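Local atomic coordinates of mRNA-decapping enzyme subunit 1 (Saccharomyces cerevisiae, PDB entry 1Q67), a protein that forms with Dcp2 the decapping complex, which removes the 7-methylguanine cap from mRNAs during their turnover and nonsense-mediated decay. Residues 43-49 and 199-205; 68-74 and 135-140; 183-187 and 215-219. All coordinates share one frame; numbering follows the deposited sequence.

Contact 1: residues 43-49 and 199-205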
# COMPACT_ATOMS: atom_id res chain seq x y z
N HIS B 43 -3.95 2.28 8.36
CA HIS B 43 -3.57 2.06 6.97
C HIS B 43 -3.03 3.28 6.24
O HIS B 43 -3.73 4.28 6.08
CB HIS B 43 -4.79 1.50 6.23
CG HIS B 43 -5.51 0.42 6.98
ND1 HIS B 43 -4.98 -0.84 7.15
CD2 HIS B 43 -6.68 0.44 7.66
CE1 HIS B 43 -5.80 -1.55 7.91
NE2 HIS B 43 -6.83 -0.80 8.23
N ALA B 44 -1.79 3.18 5.77
CA ALA B 44 -1.14 4.26 5.04
C ALA B 44 -0.27 3.63 3.96
O ALA B 44 0.40 2.64 4.21
CB ALA B 44 -0.29 5.10 5.98
N SER B 45 -0.28 4.22 2.78
CA SER B 45 0.51 3.70 1.67
C SER B 45 1.50 4.78 1.22
O SER B 45 1.14 5.95 1.09
CB SER B 45 -0.43 3.30 0.52
OG SER B 45 0.30 2.65 -0.51
N LEU B 46 2.74 4.37 0.98
CA LEU B 46 3.81 5.29 0.62
C LEU B 46 4.17 5.41 -0.87
O LEU B 46 4.32 4.41 -1.58
CB LEU B 46 5.08 4.90 1.40
CG LEU B 46 6.24 5.90 1.35
CD1 LEU B 46 5.84 7.17 2.10
CD2 LEU B 46 7.48 5.30 1.97
N TYR B 47 4.32 6.66 -1.32
CA TYR B 47 4.71 6.97 -2.69
C TYR B 47 5.85 7.98 -2.64
O TYR B 47 6.00 8.72 -1.67
CB TYR B 47 3.57 7.61 -3.49
CG TYR B 47 2.34 6.76 -3.67
CD1 TYR B 47 1.43 6.58 -2.63
CD2 TYR B 47 2.07 6.17 -4.90
CE1 TYR B 47 0.28 5.83 -2.81
CE2 TYR B 47 0.91 5.42 -5.09
CZ TYR B 47 0.03 5.25 -4.05
OH TYR B 47 -1.13 4.53 -4.24
N LYS B 48 6.64 8.02 -3.71
CA LYS B 48 7.73 8.97 -3.81
C LYS B 48 7.60 9.71 -5.13
O LYS B 48 7.31 9.11 -6.17
CB LYS B 48 9.08 8.26 -3.72
CG LYS B 48 10.26 9.22 -3.66
CD LYS B 48 11.56 8.50 -3.34
CE LYS B 48 12.68 9.50 -3.11
NZ LYS B 48 13.89 8.84 -2.55
N TRP B 49 7.80 11.02 -5.09
CA TRP B 49 7.69 11.85 -6.28
C TRP B 49 8.95 11.79 -7.13
O TRP B 49 10.06 11.96 -6.63
CB TRP B 49 7.41 13.31 -5.88
CG TRP B 49 7.28 14.23 -7.05
CD1 TRP B 49 8.24 15.07 -7.55
CD2 TRP B 49 6.15 14.37 -7.91
NE1 TRP B 49 7.77 15.73 -8.66
CE2 TRP B 49 6.49 15.31 -8.91
CE3 TRP B 49 4.87 13.78 -7.94
CZ2 TRP B 49 5.60 15.68 -9.92
CZ3 TRP B 49 3.99 14.15 -8.95
CH2 TRP B 49 4.36 15.09 -9.93
N GLU B 199 13.72 15.58 -0.77
CA GLU B 199 13.02 14.49 -1.46
C GLU B 199 11.56 14.59 -1.03
O GLU B 199 11.27 14.90 0.12
CB GLU B 199 13.59 13.13 -1.06
CG GLU B 199 15.06 13.01 -1.38
CD GLU B 199 15.63 11.67 -0.97
OE1 GLU B 199 15.51 10.71 -1.76
OE2 GLU B 199 16.19 11.58 0.15
N VAL B 200 10.65 14.33 -1.96
CA VAL B 200 9.23 14.43 -1.69
C VAL B 200 8.49 13.08 -1.66
O VAL B 200 8.53 12.31 -2.61
CB VAL B 200 8.55 15.35 -2.73
CG1 VAL B 200 7.07 15.44 -2.46
CG2 VAL B 200 9.19 16.74 -2.69
N TYR B 201 7.83 12.81 -0.54
CA TYR B 201 7.06 11.58 -0.38
C TYR B 201 5.59 11.93 -0.25
O TYR B 201 5.24 13.01 0.21
CB TYR B 201 7.49 10.80 0.87
CG TYR B 201 8.89 10.25 0.81
CD1 TYR B 201 9.99 11.03 1.16
CD2 TYR B 201 9.12 8.94 0.36
CE1 TYR B 201 11.29 10.53 1.08
CE2 TYR B 201 10.41 8.44 0.28
CZ TYR B 201 11.49 9.24 0.63
OH TYR B 201 12.77 8.74 0.54
N GLY B 202 4.75 11.00 -0.68
CA GLY B 202 3.31 11.17 -0.58
C GLY B 202 2.77 10.00 0.23
O GLY B 202 3.13 8.85 -0.00
N ILE B 203 1.91 10.29 1.19
CA ILE B 203 1.35 9.22 2.00
C ILE B 203 -0.17 9.22 1.90
O ILE B 203 -0.81 10.20 2.28
CB ILE B 203 1.75 9.37 3.49
CG1 ILE B 203 3.27 9.42 3.64
CG2 ILE B 203 1.21 8.18 4.29
CD1 ILE B 203 3.74 9.70 5.06
N TRP B 204 -0.73 8.14 1.36
CA TRP B 204 -2.18 8.01 1.25
C TRP B 204 -2.65 7.39 2.55
O TRP B 204 -2.18 6.31 2.94
CB TRP B 204 -2.59 7.10 0.09
CG TRP B 204 -4.09 6.94 -0.01
CD1 TRP B 204 -4.97 7.84 -0.53
CD2 TRP B 204 -4.88 5.88 0.55
NE1 TRP B 204 -6.26 7.41 -0.33
CE2 TRP B 204 -6.23 6.20 0.32
CE3 TRP B 204 -4.58 4.67 1.20
CZ2 TRP B 204 -7.29 5.38 0.74
CZ3 TRP B 204 -5.63 3.84 1.62
CH2 TRP B 204 -6.97 4.20 1.39
N ILE B 205 -3.56 8.06 3.24
CA ILE B 205 -4.07 7.55 4.50
C ILE B 205 -5.56 7.23 4.38
O ILE B 205 -6.35 8.08 4.00
CB ILE B 205 -3.82 8.56 5.63
CG1 ILE B 205 -2.31 8.80 5.79
CG2 ILE B 205 -4.44 8.05 6.93
CD1 ILE B 205 -1.95 9.86 6.81
O HOH W 1 11.40 12.87 -4.33
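Lys48 lies over Tyr201 and reaches on to Glu199. Its CG sits above one face of the Tyr201 ring, and its CD is 3.8 Å from Tyr201 CE2. CG is anti to the backbone N (chi1 -174°) and the chain is extended throughout, which brings NZ past the phenol end to Glu199. There Lys48 NZ forms a salt bridge with Glu199 OE1 at 2.6 Å, meeting it from above the carboxylate plane. With an alanine here, the aliphatic chain over Tyr201 would be gone, and the Glu199 carboxylate would probably be left without its lysine partner. On the same face of the sheet, Leu46 CD1 packs 3.7 Å from Ile203 CG1, and Ala44 CB is 3.8 Å from Ile203 CG2.

Ser45, Tyr47 and Trp204 point to the other face. Gly202 pairs with Tyr47, and Gly202 O lies in the plane of the Tyr47 ring, at its edge. Ser45 CB meets the edge of the Trp204 indole. The backbone pairing fixes the alternation of faces: Ser45 with Trp204 and Tyr47 with Gly202 are antiparallel hydrogen-bonded pairs. Trp49 N adds a nearly straight bond to Val200 O (2.9 Å, 177° at the hydrogen). A water then joins Trp49 O to Val200 N.

Further out, Lys58 bonds Ser45 OG and makes a cation-pi contact with Tyr47. Trp204 meets the ring of His43 of the second subunit. Leu65, from the opposing sheet, touches Ala44, Ile203 and Ile205, so the Leu46 face looks into the sandwich. The two strands are inner neighbours in one antiparallel sheet, flanked by strands 55-59 and 190-194. They join the early and late parts of the chain within one sheet of the beta sandwich, consistent with the PH clan to which the Dcp1 family belongs.

Contact 2: residues 68-74 and 135-140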
# COMPACT_ATOMS: atom_id res chain seq x y z
N TYR B 68 6.43 9.37 16.40
CA TYR B 68 6.77 9.27 17.80
C TYR B 68 7.94 10.16 18.19
O TYR B 68 8.74 10.57 17.35
CB TYR B 68 7.10 7.81 18.11
CG TYR B 68 8.19 7.28 17.21
CD1 TYR B 68 9.52 7.27 17.63
CD2 TYR B 68 7.89 6.80 15.94
CE1 TYR B 68 10.52 6.79 16.81
CE2 TYR B 68 8.90 6.33 15.09
CZ TYR B 68 10.22 6.32 15.54
OH TYR B 68 11.23 5.84 14.75
N LEU B 69 8.04 10.42 19.48
CA LEU B 69 9.10 11.24 20.04
C LEU B 69 10.29 10.35 20.37
O LEU B 69 10.13 9.25 20.89
CB LEU B 69 8.60 11.96 21.30
CG LEU B 69 9.56 12.99 21.90
CD1 LEU B 69 8.76 14.11 22.56
CD2 LEU B 69 10.48 12.32 22.89
N ARG B 70 11.48 10.82 20.04
CA ARG B 70 12.69 10.06 20.30
C ARG B 70 13.47 10.65 21.47
O ARG B 70 13.41 11.85 21.73
CB ARG B 70 13.55 10.02 19.04
CG ARG B 70 12.80 9.49 17.82
CD ARG B 70 13.65 9.46 16.57
NE ARG B 70 14.58 8.33 16.54
CZ ARG B 70 15.90 8.44 16.69
NH1 ARG B 70 16.46 9.63 16.88
NH2 ARG B 70 16.66 7.36 16.62
N ASP B 71 14.19 9.80 22.19
CA ASP B 71 14.98 10.26 23.31
C ASP B 71 16.40 10.53 22.83
O ASP B 71 17.19 9.60 22.67
CB ASP B 71 15.00 9.20 24.42
CG ASP B 71 15.57 9.73 25.72
OD1 ASP B 71 16.59 10.47 25.68
OD2 ASP B 71 15.00 9.42 26.79
N VAL B 72 16.71 11.80 22.59
CA VAL B 72 18.04 12.17 22.14
C VAL B 72 18.72 13.05 23.19
O VAL B 72 19.67 13.78 22.89
CB VAL B 72 17.99 12.93 20.79
CG1 VAL B 72 17.54 11.97 19.70
CG2 VAL B 72 17.03 14.12 20.89
N SER B 73 18.23 12.97 24.42
CA SER B 73 18.76 13.74 25.54
C SER B 73 20.19 13.32 25.89
O SER B 73 20.57 12.16 25.72
CB SER B 73 17.87 13.57 26.77
OG SER B 73 18.37 14.30 27.87
N GLN B 74 20.98 14.28 26.37
CA GLN B 74 22.36 14.03 26.75
C GLN B 74 22.47 13.79 28.25
O GLN B 74 23.47 13.26 28.74
CB GLN B 74 23.24 15.23 26.38
CG GLN B 74 23.35 15.51 24.88
CD GLN B 74 24.26 14.52 24.17
OE1 GLN B 74 25.43 14.38 24.52
NE2 GLN B 74 23.72 13.84 23.17
N LYS B 135 25.61 13.47 19.23
CA LYS B 135 24.46 14.36 19.25
C LYS B 135 23.50 14.02 18.11
O LYS B 135 23.80 14.27 16.94
CB LYS B 135 24.92 15.81 19.11
CG LYS B 135 23.87 16.85 19.49
CD LYS B 135 23.69 16.93 20.99
CE LYS B 135 22.87 18.16 21.38
NZ LYS B 135 22.86 18.40 22.85
N ASP B 136 22.36 13.44 18.46
CA ASP B 136 21.36 13.05 17.47
C ASP B 136 20.36 14.20 17.31
O ASP B 136 19.80 14.68 18.29
CB ASP B 136 20.67 11.77 17.95
CG ASP B 136 19.71 11.19 16.93
OD1 ASP B 136 19.88 11.43 15.72
OD2 ASP B 136 18.78 10.47 17.35
N ILE B 137 20.15 14.64 16.08
CA ILE B 137 19.23 15.74 15.80
C ILE B 137 17.80 15.33 15.48
O ILE B 137 16.93 16.19 15.32
CB ILE B 137 19.73 16.60 14.63
CG1 ILE B 137 19.83 15.75 13.37
CG2 ILE B 137 21.09 17.22 14.97
CD1 ILE B 137 20.15 16.54 12.12
N TYR B 138 17.54 14.03 15.38
CA TYR B 138 16.18 13.58 15.08
C TYR B 138 15.34 13.41 16.33
O TYR B 138 15.26 12.32 16.89
CB TYR B 138 16.23 12.29 14.27
CG TYR B 138 17.00 12.42 12.99
CD1 TYR B 138 18.39 12.26 12.97
CD2 TYR B 138 16.36 12.74 11.79
CE1 TYR B 138 19.12 12.41 11.78
CE2 TYR B 138 17.08 12.89 10.61
CZ TYR B 138 18.46 12.72 10.61
OH TYR B 138 19.16 12.87 9.43
N ASN B 139 14.71 14.50 16.74
CA ASN B 139 13.85 14.53 17.92
C ASN B 139 12.60 13.66 17.75
O ASN B 139 12.05 13.15 18.73
CB ASN B 139 13.41 15.97 18.21
CG ASN B 139 14.56 16.85 18.65
OD1 ASN B 139 15.04 16.76 19.79
ND2 ASN B 139 15.03 17.70 17.75
N TYR B 140 12.14 13.52 16.51
CA TYR B 140 10.94 12.75 16.24
C TYR B 140 11.17 11.81 15.07
O TYR B 140 12.10 12.00 14.29
CB TYR B 140 9.76 13.68 15.92
CG TYR B 140 9.72 14.90 16.79
CD1 TYR B 140 10.02 16.17 16.27
CD2 TYR B 140 9.42 14.80 18.15
CE1 TYR B 140 10.02 17.30 17.09
CE2 TYR B 140 9.41 15.92 18.97
CZ TYR B 140 9.71 17.17 18.44
OH TYR B 140 9.70 18.27 19.26
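Arg70 NH1 is gripped by two acceptors of the 135-140 loop. It gives a salt-bridge hydrogen bond of 2.5 Å to Asp136 OD2 and a second bond of 2.9 Å to the backbone oxygen Tyr138 O. Both acceptors lie in the guanidinium plane, at its edge. Asp136 OD2 is met on its syn side, with the carboxylate plane turned 88° from the guanidinium. Tyr138 O is met on a lone pair. Arg70 CD passes 3.3 Å from Tyr138 O. The bend at chi3 (78°) beyond it turns the guanidinium so that NH1 reaches Asp136 and Tyr138 O. Asp31 takes Arg70 NE in another salt bridge, so the group is fixed from two directions.

Arg70 N also bonds to Asn139 O at 2.7 Å. This is where strand 64-70 meets the start of strand 140-146, its antiparallel neighbour in the four-stranded sheet of the sandwich. The long connection between these strands, most of it not modelled, departs and returns here. Tyr138 is the centre of an inverse gamma turn.

Leu69 and Tyr140 form a non-hydrogen-bonded pair. Leu69 CD1 is 4.1 Å from Tyr140 CE2, and Leu69 CA lies at the ring edge. Asn139 CB sits over the centre of one face of the same ring. Val72 CG1 packs 3.6 Å from Asp136 CB, and Val72 CG2 is 3.5 Å from Asn139 OD1. Further along, the aliphatic Lys135 CD lies against the Gln74 amide; Lys135 is the first residue modelled after the gap.

Contact 3: residues 183-187 and 215-219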
# COMPACT_ATOMS: atom_id res chain seq x y z
N GLY B 183 9.16 19.87 5.15
CA GLY B 183 7.87 20.50 4.93
C GLY B 183 6.73 19.50 4.84
O GLY B 183 6.95 18.32 4.57
N VAL B 184 5.51 19.98 5.07
CA VAL B 184 4.33 19.13 5.00
C VAL B 184 3.13 19.89 4.47
O VAL B 184 2.97 21.07 4.75
CB VAL B 184 3.94 18.52 6.37
CG1 VAL B 184 5.01 17.56 6.82
CG2 VAL B 184 3.74 19.63 7.42
N GLU B 185 2.29 19.19 3.72
CA GLU B 185 1.09 19.77 3.16
C GLU B 185 0.11 18.65 2.85
O GLU B 185 0.49 17.48 2.78
CB GLU B 185 1.40 20.53 1.87
CG GLU B 185 1.74 19.62 0.70
CD GLU B 185 2.05 20.38 -0.57
OE1 GLU B 185 1.20 21.19 -1.01
OE2 GLU B 185 3.15 20.18 -1.14
N VAL B 186 -1.14 19.02 2.68
CA VAL B 186 -2.17 18.06 2.33
C VAL B 186 -2.66 18.47 0.96
O VAL B 186 -3.11 19.60 0.77
CB VAL B 186 -3.33 18.09 3.33
CG1 VAL B 186 -4.45 17.19 2.83
CG2 VAL B 186 -2.86 17.64 4.69
N LYS B 187 -2.56 17.56 0.01
CA LYS B 187 -3.02 17.83 -1.35
C LYS B 187 -4.02 16.75 -1.71
O LYS B 187 -3.66 15.61 -2.01
CB LYS B 187 -1.83 17.83 -2.31
CG LYS B 187 -2.10 18.57 -3.61
CD LYS B 187 -0.80 19.02 -4.26
CE LYS B 187 -0.04 19.98 -3.35
NZ LYS B 187 1.30 20.35 -3.91
N TYR B 215 -1.05 16.00 9.43
CA TYR B 215 -0.53 17.23 8.86
C TYR B 215 -0.30 18.25 9.97
O TYR B 215 0.73 18.92 10.02
CB TYR B 215 -1.53 17.78 7.83
CG TYR B 215 -1.31 19.24 7.52
CD1 TYR B 215 -0.19 19.67 6.81
CD2 TYR B 215 -2.21 20.21 7.98
CE1 TYR B 215 0.04 21.02 6.59
CE2 TYR B 215 -1.98 21.56 7.76
CZ TYR B 215 -0.86 21.96 7.07
OH TYR B 215 -0.62 23.31 6.90
N GLU B 216 -1.28 18.36 10.86
CA GLU B 216 -1.22 19.30 11.98
C GLU B 216 -0.10 18.95 12.96
O GLU B 216 0.60 19.83 13.46
CB GLU B 216 -2.56 19.30 12.72
CG GLU B 216 -3.14 20.68 12.98
CD GLU B 216 -3.81 21.26 11.76
OE1 GLU B 216 -4.81 20.67 11.31
OE2 GLU B 216 -3.34 22.30 11.25
N LEU B 217 0.05 17.66 13.25
CA LEU B 217 1.10 17.23 14.17
C LEU B 217 2.50 17.49 13.60
O LEU B 217 3.36 18.04 14.28
CB LEU B 217 0.95 15.74 14.50
CG LEU B 217 2.10 15.12 15.29
CD1 LEU B 217 2.21 15.82 16.65
CD2 LEU B 217 1.85 13.62 15.47
N ILE B 218 2.74 17.09 12.36
CA ILE B 218 4.06 17.29 11.78
C ILE B 218 4.40 18.77 11.66
O ILE B 218 5.53 19.19 11.92
CB ILE B 218 4.17 16.63 10.39
CG1 ILE B 218 3.98 15.11 10.52
CG2 ILE B 218 5.54 16.94 9.79
CD1 ILE B 218 3.86 14.40 9.20
N LYS B 219 3.41 19.56 11.26
CA LYS B 219 3.55 21.00 11.13
C LYS B 219 3.99 21.55 12.48
O LYS B 219 4.93 22.33 12.57
CB LYS B 219 2.21 21.61 10.72
CG LYS B 219 2.18 23.12 10.57
CD LYS B 219 2.89 23.57 9.32
CE LYS B 219 2.65 25.05 9.07
NZ LYS B 219 3.57 25.61 8.02
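Tyr215 leans from helix 208-223 onto strand 183-187, meeting Val184, Glu185 and Val186. Its CB starts against Val186, 3.4 Å from Val186 CG2. Tyr215 CG stays with the same methyl, 3.6 Å from Val186 CG2. The ring then runs across to the strand backbone. Tyr215 CD1 is 3.9 Å from Glu185 CA and also touches Val184 CG2. Tyr215 CE1, further along, is 3.5 Å from Val184 O, which lies at the ring edge near its plane. The torsion that sends the ring this way puts CG anti to the backbone N (chi1 161°).

One turn on, Val184 fits against Ile218 and Lys219. Val184 CG1 faces the Ile218 side chain, but its modelled approach to Ile218 CG2 is too close to be trusted. Val184 CG2 is 4.1 Å from Lys219 CB, while Lys219 NZ turns to Glu223 in a salt bridge.

Ile218 also touches Ile193 and, on the other sheet, Ile67. The helix thus packs against both sheets of the sandwich, as the C-terminal helix does in PH folds. Methyl groups, a ring and aliphatic carbons make up the contact between strand and helix, so shape and apolar burial hold them together here rather than directed polar bonds.

How the contacts relate
Contact 1 is the most buried of the three, between inner strands of its sheet. Contact 2 is partly buried, in the four-stranded sheet, on the opposite side of the chain's centre. Their centres are 24 Å apart. Contact 3 is a surface contact at the outermost strand 183-187 of the same sheet as contact 1. Its helix follows strand 200-205 in the chain. Contact 1 rests on a run of backbone bonds with a salt bridge at its end; contact 2 has one such backbone bond across it and relies more on an arginine side chain. Contact 3 pairs a helix with a strand and is mainly apolar. No two contacts touch.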